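Phospholipase C-beta (PLC-beta) (PDB 3QR0) is a cuttlefish enzyme of the phospholipase C-beta family that combines a PH domain, EF-hand-like modules, a TIM-barrel core with bound calcium, and a C2 domain. Local coordinates at residues V165-K169 with N170-V174; D206-D209 with L210-D214; Q358-T362 with G363-L367; Y398-A401 with E402-K406. One frame throughout, in Å; residues are numbered along the deposited sequence.

Interaction 1 of 4, residues V165-K169 with N170-V174; sequences VEMEK and NKIPV
Glu168 and Lys171 meet backbone to backbone across a two-residue reversal of the chain. Glu168 N gives a straight hydrogen bond to Lys171 O at 2.8 Å, in the carbonyl plane, while the return bond, Lys171 N to Glu168 O at 3.3 Å, is weak. This is the bonding pattern of a two-residue hairpin-like turn, although residues 165-169 form no regular strand, and Lys169 and Asn170 make it possible by both taking positive phi.

Met167 lies over one flank of the turn. With CG anti to the backbone N (chi1 -169°), its CG sits 3.5 Å from Lys171 O, and the bend at chi3 (73°) brings CE to 4.1 Å from Asn170 OD1. SD lies 4.0 Å from Asn170 CA and makes an apolar contact with Ile172 CD1 at 4.2 Å. Further along, the ring of Pro173 turns its CD to Glu166 O at 3.3 Å.

Glu166 is anchored from outside by salt bridges to Arg161 and Lys179. The turn thus links helix 151-165 to strand 171-173, which pairs antiparallel with strand 207-209, consistent with the short strand pairing between loops of EF-hand-like domains; Pro173 occupies the N-cap position of helix 174-181, whose Ile177 packs on Ile172.

Interaction 2 of 4, residues D206-D209 with L210-D214; sequences DAID and LKAFD
Ile208 reaches the ring of Phe213 by both of its branches, and the path can be followed outward from CB. Its CB is directed at the residues that come after the strand. From there CG2, anti to the backbone N, runs to 4.0 Å from Phe213 CD1 and also faces the methyl of Ala212 more loosely, CG2 to CB being 4.4 Å. The other branch, CG1, starts beside the backbone N and extends at chi2 (179°) to CD1, which lies 4.0 Å from both Phe213 CD1 and Phe213 CE1, near the plane of the ring. CD1 therefore meets the ring at its edge, and the two side chains cross at about a right angle.

What brings the ring back to the strand is the course of the backbone. Residues 210-212 have helical phi and psi, and Phe213 N donates to Leu210 O at 3.1 Å. Asp209 O faces the start of this turn: Ala212 N makes a weak hydrogen bond to it at 3.1 Å, and Phe213 CB comes within 3.4 Å of the same oxygen.

Beyond the isoleucine edge, Phe213 stacks on Trp200 and meets the rings of Tyr159 and Phe218, so it belongs to a cluster of aromatic rings within this EF-hand-like unit. Strand 207-209 lies beside strand 171-173, Phe213 packs against helix 151-165, and Asp214 then N-caps helix 215-225, where its OD1 bonds Thr217.

Interaction 3 of 4, residues Q358-T362 with G363-L367; sequences QVLLT and GCRCL
A first torsion of 71° at Thr362 sets OG1 between the backbone N and the carbonyl carbon, where it faces Cys364 N at 3.2 Å. The hydroxyl works in both directions: it accepts this N-H in a bond of 157° and donates to Val359 O at 2.6 Å. That carbonyl, which also takes Thr362 N, is gripped further by a weak bond from Cys364 N. SG of Cys364, anti to the backbone N, lies 3.6 Å from Val359 CG1, which CB of Cys364 also approaches at 3.4 Å, tighter than usual for two carbons.

At the pivot, Gly363 has a positive phi of 96°, where a CB would run into Thr362 O, and its N donates to Leu360 O at 3.0 Å from above the carbonyl plane. Arg365, bent at chi2 and chi3, folds back so that NE bonds Gly363 O at 3.0 Å, while NH1 goes to the carbonyls of Ala404 and Tyr410. Leu360 CD2 meets Leu367 CD1 at 3.8 Å, the two leucines crossing at about a right angle, and Leu367 CD2 also touches Val359 CG1.

Positive phi at Gly363, with Gly363 N to Leu360 O and the weak Cys364 N to Val359 O, makes a Schellman motif. Here it ends helix 354-361 and launches strand 366-372 of the TIM-barrel fold, the strand that carries the calcium ligands Glu368 and Asp370.

Interaction 4 of 4, residues Y398-A401 with E402-K406; sequences YAIA and ESAFK
Ile400 and Ala404 form the close-packed part of this helix end. Ala404 N bonds Ile400 O at 2.9 Å, nearly along the C=O axis, and the same oxygen has Ala404 CB only 3.1 Å away. A weak second bond reaches it from Ser403 N. The methyl of Ala404 also faces Ile400 CG2, and it lies over one face of the Phe405 ring, 3.6 Å above the plane and offset toward the rim. Ile400 is directed away from residues 402-406 and packs on Leu360, Leu367, Leu369 and Phe436.

One residue back, Ser403 N bonds Ala399 O at 3.2 Å, in the usual i to i+4 pattern. These bonds belong to the last turns of helix 393-403, one of the helices packed round the strands of the TIM barrel. A type I beta turn from Ser403 to Lys406 follows on from the helix, closed by Lys406 N to Ser403 O at 3.3 Å, and redirects the chain.

On the side of Tyr398 and Glu402 the contact is bridged by a water instead of by direct side-chain packing, although Glu402 is buried. Glu402 N donates to Tyr398 O at 3.1 Å from above the carbonyl plane, and the water shares that oxygen, donating to Tyr398 O at 3.0 Å and to Glu402 OE1 at 2.6 Å. The glutamate can span this distance because its chain is extended, with CG anti to the backbone N (chi1 -180°). Its OE1 also forms a salt bridge with Arg357, which probably stabilises the carboxylate's negative charge.

How the interactions relate
From the N terminus the four contacts come in series, each a local contact along one continuous stretch, so none nests in or crosses another. Interaction 1 turns the chain from helix 151-165 into strand 171-173, and interaction 2 leads strand 207-209 into helix 215-225. The two join through the small sheet, where Ile172 N lies 2.7 Å from Ile208 O. About 40 Å from interaction 1, centre to centre, interaction 3 passes from helix 354-361 to strand 366-372, and interaction 4 ends helix 393-403. These two also touch, through the Arg365 to Ala404 bond and through Leu360 against Ile400. One pair ties together an EF-hand-like unit, the other part of the barrel.

Interaction 1 of 4, residues V165-K169 with N170-V174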
loop_
_atom_site.group_PDB
_atom_site.type_symbol
_atom_site.label_atom_id
_atom_site.label_comp_id
_atom_site.label_asym_id
_atom_site.label_seq_id
_atom_site.Cartn_x
_atom_site.Cartn_y
_atom_site.Cartn_z
ATOM N N VAL A 165 -8.391 -26.296 -2.444
ATOM C CA VAL A 165 -7.488 -26.396 -3.596
ATOM C C VAL A 165 -6.768 -27.742 -3.647
ATOM O O VAL A 165 -6.742 -28.399 -4.692
ATOM C CB VAL A 165 -6.420 -25.283 -3.591
ATOM C CG1 VAL A 165 -5.510 -25.412 -4.812
ATOM C CG2 VAL A 165 -7.074 -23.912 -3.547
ATOM N N GLU A 166 -6.190 -28.145 -2.519
ATOM C CA GLU A 166 -5.333 -29.335 -2.457
ATOM C C GLU A 166 -6.074 -30.624 -2.124
ATOM O O GLU A 166 -5.481 -31.702 -2.166
ATOM C CB GLU A 166 -4.226 -29.135 -1.418
ATOM C CG GLU A 166 -3.397 -27.876 -1.613
ATOM C CD GLU A 166 -2.677 -27.842 -2.947
ATOM O OE1 GLU A 166 -2.322 -28.922 -3.463
ATOM O OE2 GLU A 166 -2.460 -26.730 -3.472
ATOM N N MET A 167 -7.357 -30.523 -1.789
ATOM C CA MET A 167 -8.111 -31.690 -1.342
ATOM C C MET A 167 -8.375 -32.648 -2.502
ATOM O O MET A 167 -8.731 -32.222 -3.604
ATOM C CB MET A 167 -9.427 -31.272 -0.681
ATOM C CG MET A 167 -10.125 -32.415 0.040
ATOM S SD MET A 167 -11.281 -31.857 1.299
ATOM C CE MET A 167 -12.625 -31.231 0.286
ATOM N N GLU A 168 -8.190 -33.940 -2.233
ATOM C CA GLU A 168 -8.322 -34.998 -3.236
ATOM C C GLU A 168 -9.229 -36.100 -2.698
ATOM O O GLU A 168 -8.802 -36.909 -1.873
ATOM C CB GLU A 168 -6.939 -35.574 -3.572
ATOM C CG GLU A 168 -6.939 -36.750 -4.558
ATOM C CD GLU A 168 -5.540 -37.284 -4.847
ATOM O OE1 GLU A 168 -4.584 -36.899 -4.130
ATOM O OE2 GLU A 168 -5.398 -38.097 -5.791
ATOM N N LYS A 169 -10.477 -36.115 -3.166
ATOM C CA LYS A 169 -11.468 -37.121 -2.768
ATOM C C LYS A 169 -11.694 -37.091 -1.256
ATOM O O LYS A 169 -11.501 -38.090 -0.561
ATOM C CB LYS A 169 -11.052 -38.517 -3.253
ATOM C CG LYS A 169 -10.568 -38.519 -4.701
ATOM C CD LYS A 169 -10.728 -39.867 -5.380
ATOM C CE LYS A 169 -10.300 -39.794 -6.843
ATOM N NZ LYS A 169 -10.889 -40.891 -7.658
ATOM N N ASN A 170 -12.094 -35.917 -0.771
ATOM C CA ASN A 170 -12.329 -35.664 0.651
ATOM C C ASN A 170 -11.146 -36.038 1.555
ATOM O O ASN A 170 -11.333 -36.446 2.703
ATOM C CB ASN A 170 -13.615 -36.369 1.111
ATOM C CG ASN A 170 -14.855 -35.842 0.404
ATOM O OD1 ASN A 170 -14.981 -34.641 0.153
ATOM N ND2 ASN A 170 -15.782 -36.741 0.087
ATOM N N LYS A 171 -9.932 -35.883 1.035
ATOM C CA LYS A 171 -8.721 -36.179 1.794
ATOM C C LYS A 171 -7.648 -35.136 1.510
ATOM O O LYS A 171 -7.511 -34.666 0.378
ATOM C CB LYS A 171 -8.188 -37.572 1.454
ATOM C CG LYS A 171 -9.082 -38.713 1.915
ATOM C CD LYS A 171 -8.548 -40.066 1.471
ATOM C CE LYS A 171 -9.317 -41.201 2.131
ATOM N NZ LYS A 171 -8.812 -42.542 1.722
ATOM N N ILE A 172 -6.890 -34.786 2.547
ATOM C CA ILE A 172 -5.809 -33.816 2.437
ATOM C C ILE A 172 -4.480 -34.567 2.395
ATOM O O ILE A 172 -4.080 -35.162 3.394
ATOM C CB ILE A 172 -5.800 -32.835 3.634
ATOM C CG1 ILE A 172 -7.086 -32.000 3.672
ATOM C CG2 ILE A 172 -4.592 -31.905 3.549
ATOM C CD1 ILE A 172 -8.318 -32.748 4.158
ATOM N N PRO A 173 -3.793 -34.554 1.240
ATOM C CA PRO A 173 -2.518 -35.273 1.181
ATOM C C PRO A 173 -1.433 -34.602 2.030
ATOM O O PRO A 173 -1.340 -33.372 2.054
ATOM C CB PRO A 173 -2.157 -35.262 -0.311
ATOM C CG PRO A 173 -2.977 -34.203 -0.929
ATOM C CD PRO A 173 -4.146 -33.914 -0.038
ATOM N N VAL A 174 -0.642 -35.411 2.736
ATOM C CA VAL A 174 0.467 -34.900 3.546
ATOM C C VAL A 174 1.461 -34.162 2.656
ATOM O O VAL A 174 2.016 -33.137 3.044
ATOM C CB VAL A 174 1.202 -36.035 4.301
ATOM C CG1 VAL A 174 2.470 -35.503 4.973
ATOM C CG2 VAL A 174 0.280 -36.686 5.324
#

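Interaction 2 of 4, residues D206-D209 with L210-D214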
loop_
_atom_site.group_PDB
_atom_site.type_symbol
_atom_site.label_atom_id
_atom_site.label_comp_id
_atom_site.label_asym_id
_atom_site.label_seq_id
_atom_site.Cartn_x
_atom_site.Cartn_y
_atom_site.Cartn_z
ATOM N N ASP A 206 0.810 -40.423 2.579
ATOM C CA ASP A 206 -0.461 -40.540 3.297
ATOM C C ASP A 206 -1.391 -39.360 2.992
ATOM O O ASP A 206 -1.003 -38.404 2.320
ATOM C CB ASP A 206 -0.221 -40.639 4.809
ATOM C CG ASP A 206 0.344 -41.990 5.233
ATOM O OD1 ASP A 206 0.115 -42.998 4.530
ATOM O OD2 ASP A 206 1.009 -42.045 6.289
ATOM N N ALA A 207 -2.623 -39.456 3.482
ATOM C CA ALA A 207 -3.614 -38.394 3.339
ATOM C C ALA A 207 -4.558 -38.400 4.538
ATOM O O ALA A 207 -4.866 -39.461 5.083
ATOM C CB ALA A 207 -4.392 -38.570 2.049
ATOM N N ILE A 208 -5.007 -37.214 4.945
ATOM C CA ILE A 208 -5.868 -37.059 6.116
ATOM C C ILE A 208 -7.321 -36.862 5.687
ATOM O O ILE A 208 -7.593 -36.118 4.750
ATOM C CB ILE A 208 -5.442 -35.848 6.972
ATOM C CG1 ILE A 208 -3.941 -35.902 7.278
ATOM C CG2 ILE A 208 -6.253 -35.796 8.263
ATOM C CD1 ILE A 208 -3.444 -34.727 8.090
ATOM N N ASP A 209 -8.247 -37.521 6.380
ATOM C CA ASP A 209 -9.671 -37.380 6.083
ATOM C C ASP A 209 -10.156 -35.973 6.425
ATOM O O ASP A 209 -9.751 -35.400 7.441
ATOM C CB ASP A 209 -10.502 -38.406 6.868
ATOM C CG ASP A 209 -10.278 -39.836 6.400
ATOM O OD1 ASP A 209 -10.736 -40.763 7.098
ATOM O OD2 ASP A 209 -9.649 -40.042 5.341
ATOM N N LEU A 210 -11.026 -35.427 5.576
ATOM C CA LEU A 210 -11.621 -34.109 5.806
ATOM C C LEU A 210 -12.303 -34.033 7.168
ATOM O O LEU A 210 -12.219 -33.008 7.844
ATOM C CB LEU A 210 -12.636 -33.770 4.708
ATOM C CG LEU A 210 -13.337 -32.407 4.817
ATOM C CD1 LEU A 210 -12.317 -31.267 4.858
ATOM C CD2 LEU A 210 -14.306 -32.212 3.670
ATOM N N LYS A 211 -12.969 -35.121 7.556
ATOM C CA LYS A 211 -13.652 -35.216 8.852
ATOM C C LYS A 211 -12.706 -34.909 10.009
ATOM O O LYS A 211 -13.049 -34.142 10.907
ATOM C CB LYS A 211 -14.242 -36.617 9.052
ATOM C CG LYS A 211 -15.364 -36.977 8.090
ATOM C CD LYS A 211 -15.551 -38.485 7.989
ATOM C CE LYS A 211 -16.539 -38.841 6.889
ATOM N NZ LYS A 211 -16.780 -40.307 6.796
ATOM N N ALA A 212 -11.518 -35.512 9.976
ATOM C CA ALA A 212 -10.521 -35.345 11.037
ATOM C C ALA A 212 -9.723 -34.045 10.906
ATOM O O ALA A 212 -8.982 -33.679 11.818
ATOM C CB ALA A 212 -9.570 -36.538 11.055
ATOM N N PHE A 213 -9.877 -33.356 9.776
ATOM C CA PHE A 213 -9.093 -32.162 9.466
ATOM C C PHE A 213 -9.908 -30.885 9.718
ATOM O O PHE A 213 -10.227 -30.142 8.792
ATOM C CB PHE A 213 -8.617 -32.236 8.012
ATOM C CG PHE A 213 -7.419 -31.376 7.711
ATOM C CD1 PHE A 213 -6.138 -31.815 8.020
ATOM C CD2 PHE A 213 -7.568 -30.143 7.094
ATOM C CE1 PHE A 213 -5.027 -31.031 7.728
ATOM C CE2 PHE A 213 -6.461 -29.354 6.806
ATOM C CZ PHE A 213 -5.190 -29.803 7.123
ATOM N N ASP A 214 -10.244 -30.648 10.984
ATOM C CA ASP A 214 -10.936 -29.422 11.400
ATOM C C ASP A 214 -9.928 -28.318 11.727
ATOM O O ASP A 214 -8.770 -28.601 12.031
ATOM C CB ASP A 214 -11.824 -29.693 12.621
ATOM C CG ASP A 214 -11.037 -30.202 13.815
ATOM O OD1 ASP A 214 -10.670 -31.399 13.827
ATOM O OD2 ASP A 214 -10.779 -29.408 14.738
#

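Interaction 3 of 4, residues Q358-T362 with G363-L367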
loop_
_atom_site.group_PDB
_atom_site.type_symbol
_atom_site.label_atom_id
_atom_site.label_comp_id
_atom_site.label_asym_id
_atom_site.label_seq_id
_atom_site.Cartn_x
_atom_site.Cartn_y
_atom_site.Cartn_z
ATOM N N GLN A 358 -2.182 0.340 -13.495
ATOM C CA GLN A 358 -1.595 -0.214 -12.271
ATOM C C GLN A 358 -1.392 0.836 -11.186
ATOM O O GLN A 358 -1.646 0.566 -10.010
ATOM C CB GLN A 358 -0.274 -0.939 -12.556
ATOM C CG GLN A 358 -0.431 -2.211 -13.378
ATOM C CD GLN A 358 -1.373 -3.216 -12.745
ATOM O OE1 GLN A 358 -1.317 -3.462 -11.539
ATOM N NE2 GLN A 358 -2.241 -3.811 -13.561
ATOM N N VAL A 359 -0.938 2.026 -11.571
ATOM C CA VAL A 359 -0.722 3.103 -10.599
ATOM C C VAL A 359 -2.041 3.565 -9.971
ATOM O O VAL A 359 -2.122 3.761 -8.749
ATOM C CB VAL A 359 0.061 4.282 -11.233
ATOM C CG1 VAL A 359 0.047 5.504 -10.327
ATOM C CG2 VAL A 359 1.497 3.844 -11.525
ATOM N N LEU A 360 -3.086 3.689 -10.793
ATOM C CA LEU A 360 -4.411 4.075 -10.299
ATOM C C LEU A 360 -5.012 3.010 -9.374
ATOM O O LEU A 360 -5.767 3.330 -8.453
ATOM C CB LEU A 360 -5.357 4.375 -11.468
ATOM C CG LEU A 360 -5.091 5.710 -12.177
ATOM C CD1 LEU A 360 -5.753 5.754 -13.543
ATOM C CD2 LEU A 360 -5.558 6.880 -11.311
ATOM N N LEU A 361 -4.642 1.755 -9.600
ATOM C CA LEU A 361 -5.146 0.638 -8.803
ATOM C C LEU A 361 -4.556 0.567 -7.400
ATOM O O LEU A 361 -5.171 -0.014 -6.499
ATOM C CB LEU A 361 -4.924 -0.683 -9.538
ATOM C CG LEU A 361 -5.847 -0.852 -10.744
ATOM C CD1 LEU A 361 -5.336 -1.980 -11.639
ATOM C CD2 LEU A 361 -7.284 -1.103 -10.303
ATOM N N THR A 362 -3.388 1.178 -7.201
ATOM C CA THR A 362 -2.834 1.344 -5.851
ATOM C C THR A 362 -3.578 2.415 -5.048
ATOM O O THR A 362 -3.353 2.561 -3.845
ATOM C CB THR A 362 -1.363 1.782 -5.883
ATOM O OG1 THR A 362 -1.279 3.139 -6.335
ATOM C CG2 THR A 362 -0.527 0.870 -6.791
ATOM N N GLY A 363 -4.439 3.176 -5.718
ATOM C CA GLY A 363 -5.127 4.304 -5.104
ATOM C C GLY A 363 -4.439 5.639 -5.364
ATOM O O GLY A 363 -4.930 6.678 -4.926
ATOM N N CYS A 364 -3.306 5.623 -6.063
ATOM C CA CYS A 364 -2.660 6.864 -6.500
ATOM C C CYS A 364 -3.673 7.777 -7.195
ATOM O O CYS A 364 -4.481 7.300 -8.001
ATOM C CB CYS A 364 -1.509 6.563 -7.455
ATOM S SG CYS A 364 -0.482 7.985 -7.821
ATOM N N ARG A 365 -3.637 9.070 -6.876
ATOM C CA ARG A 365 -4.621 10.036 -7.398
ATOM C C ARG A 365 -4.045 11.058 -8.380
ATOM O O ARG A 365 -4.798 11.694 -9.117
ATOM C CB ARG A 365 -5.300 10.796 -6.249
ATOM C CG ARG A 365 -6.062 9.918 -5.249
ATOM C CD ARG A 365 -7.333 9.309 -5.850
ATOM N NE ARG A 365 -7.036 8.058 -6.528
ATOM C CZ ARG A 365 -7.831 7.428 -7.386
ATOM N NH1 ARG A 365 -9.029 7.905 -7.709
ATOM N NH2 ARG A 365 -7.410 6.294 -7.927
ATOM N N CYS A 366 -2.733 11.244 -8.382
ATOM C CA CYS A 366 -2.119 12.276 -9.208
ATOM C C CYS A 366 -1.074 11.643 -10.114
ATOM O O CYS A 366 -0.141 10.989 -9.638
ATOM C CB CYS A 366 -1.495 13.373 -8.347
ATOM S SG CYS A 366 -0.771 14.762 -9.300
ATOM N N LEU A 367 -1.253 11.840 -11.414
ATOM C CA LEU A 367 -0.446 11.193 -12.438
ATOM C C LEU A 367 0.196 12.241 -13.318
ATOM O O LEU A 367 -0.255 13.393 -13.357
ATOM C CB LEU A 367 -1.321 10.302 -13.321
ATOM C CG LEU A 367 -2.378 9.436 -12.646
ATOM C CD1 LEU A 367 -3.257 8.784 -13.711
ATOM C CD2 LEU A 367 -1.747 8.391 -11.747
#

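Interaction 4 of 4, residues Y398-A401 with E402-K406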
loop_
_atom_site.group_PDB
_atom_site.type_symbol
_atom_site.label_atom_id
_atom_site.label_comp_id
_atom_site.label_asym_id
_atom_site.label_seq_id
_atom_site.Cartn_x
_atom_site.Cartn_y
_atom_site.Cartn_z
ATOM N N TYR A 398 -7.725 6.655 -22.301
ATOM C CA TYR A 398 -8.718 5.577 -22.204
ATOM C C TYR A 398 -8.363 4.583 -21.088
ATOM O O TYR A 398 -9.256 4.032 -20.442
ATOM C CB TYR A 398 -8.906 4.879 -23.559
ATOM C CG TYR A 398 -9.871 5.623 -24.450
ATOM C CD1 TYR A 398 -11.243 5.423 -24.331
ATOM C CD2 TYR A 398 -9.422 6.553 -25.381
ATOM C CE1 TYR A 398 -12.144 6.109 -25.133
ATOM C CE2 TYR A 398 -10.316 7.252 -26.190
ATOM C CZ TYR A 398 -11.677 7.022 -26.061
ATOM O OH TYR A 398 -12.570 7.704 -26.849
ATOM N N ALA A 399 -7.067 4.379 -20.849
ATOM C CA ALA A 399 -6.590 3.575 -19.714
ATOM C C ALA A 399 -6.932 4.245 -18.383
ATOM O O ALA A 399 -7.452 3.601 -17.461
ATOM C CB ALA A 399 -5.077 3.358 -19.812
ATOM N N ILE A 400 -6.650 5.540 -18.292
ATOM C CA ILE A 400 -6.989 6.319 -17.105
ATOM C C ILE A 400 -8.500 6.287 -16.845
ATOM O O ILE A 400 -8.940 6.077 -15.710
ATOM C CB ILE A 400 -6.491 7.787 -17.221
ATOM C CG1 ILE A 400 -4.956 7.830 -17.184
ATOM C CG2 ILE A 400 -7.055 8.638 -16.086
ATOM C CD1 ILE A 400 -4.348 9.158 -17.590
ATOM N N ALA A 401 -9.288 6.472 -17.903
ATOM C CA ALA A 401 -10.744 6.478 -17.787
ATOM C C ALA A 401 -11.273 5.143 -17.249
ATOM O O ALA A 401 -12.224 5.123 -16.472
ATOM C CB ALA A 401 -11.388 6.818 -19.135
ATOM N N GLU A 402 -10.646 4.038 -17.646
ATOM C CA GLU A 402 -11.023 2.714 -17.149
ATOM C C GLU A 402 -10.765 2.533 -15.646
ATOM O O GLU A 402 -11.631 2.047 -14.915
ATOM C CB GLU A 402 -10.271 1.619 -17.925
ATOM C CG GLU A 402 -10.609 0.197 -17.483
ATOM C CD GLU A 402 -9.683 -0.861 -18.053
ATOM O OE1 GLU A 402 -8.956 -0.591 -19.038
ATOM O OE2 GLU A 402 -9.701 -1.985 -17.503
ATOM N N SER A 403 -9.577 2.913 -15.191
ATOM C CA SER A 403 -9.088 2.503 -13.872
ATOM C C SER A 403 -9.191 3.578 -12.790
ATOM O O SER A 403 -9.041 3.278 -11.608
ATOM C CB SER A 403 -7.636 2.036 -13.995
ATOM O OG SER A 403 -7.530 0.992 -14.951
ATOM N N ALA A 404 -9.467 4.818 -13.191
ATOM C CA ALA A 404 -9.393 5.978 -12.293
ATOM C C ALA A 404 -10.116 5.806 -10.961
ATOM O O ALA A 404 -9.596 6.201 -9.921
ATOM C CB ALA A 404 -9.919 7.223 -13.004
ATOM N N PHE A 405 -11.312 5.223 -10.995
ATOM C CA PHE A 405 -12.141 5.133 -9.805
ATOM C C PHE A 405 -12.541 3.712 -9.407
ATOM O O PHE A 405 -13.551 3.519 -8.729
ATOM C CB PHE A 405 -13.362 6.046 -9.975
ATOM C CG PHE A 405 -12.991 7.455 -10.340
ATOM C CD1 PHE A 405 -12.352 8.272 -9.415
ATOM C CD2 PHE A 405 -13.216 7.945 -11.618
ATOM C CE1 PHE A 405 -11.975 9.568 -9.749
ATOM C CE2 PHE A 405 -12.845 9.238 -11.959
ATOM C CZ PHE A 405 -12.225 10.053 -11.025
ATOM N N LYS A 406 -11.731 2.727 -9.792
ATOM C CA LYS A 406 -11.987 1.334 -9.415
ATOM C C LYS A 406 -11.722 1.060 -7.935
ATOM O O LYS A 406 -12.421 0.241 -7.335
ATOM C CB LYS A 406 -11.180 0.345 -10.279
ATOM C CG LYS A 406 -11.766 0.125 -11.657
ATOM C CD LYS A 406 -11.116 -1.058 -12.406
ATOM C CE LYS A 406 -11.860 -2.372 -12.163
ATOM N NZ LYS A 406 -11.375 -3.475 -13.061
HETATM O O HOH W 1 -8.755 1.108 -21.059
#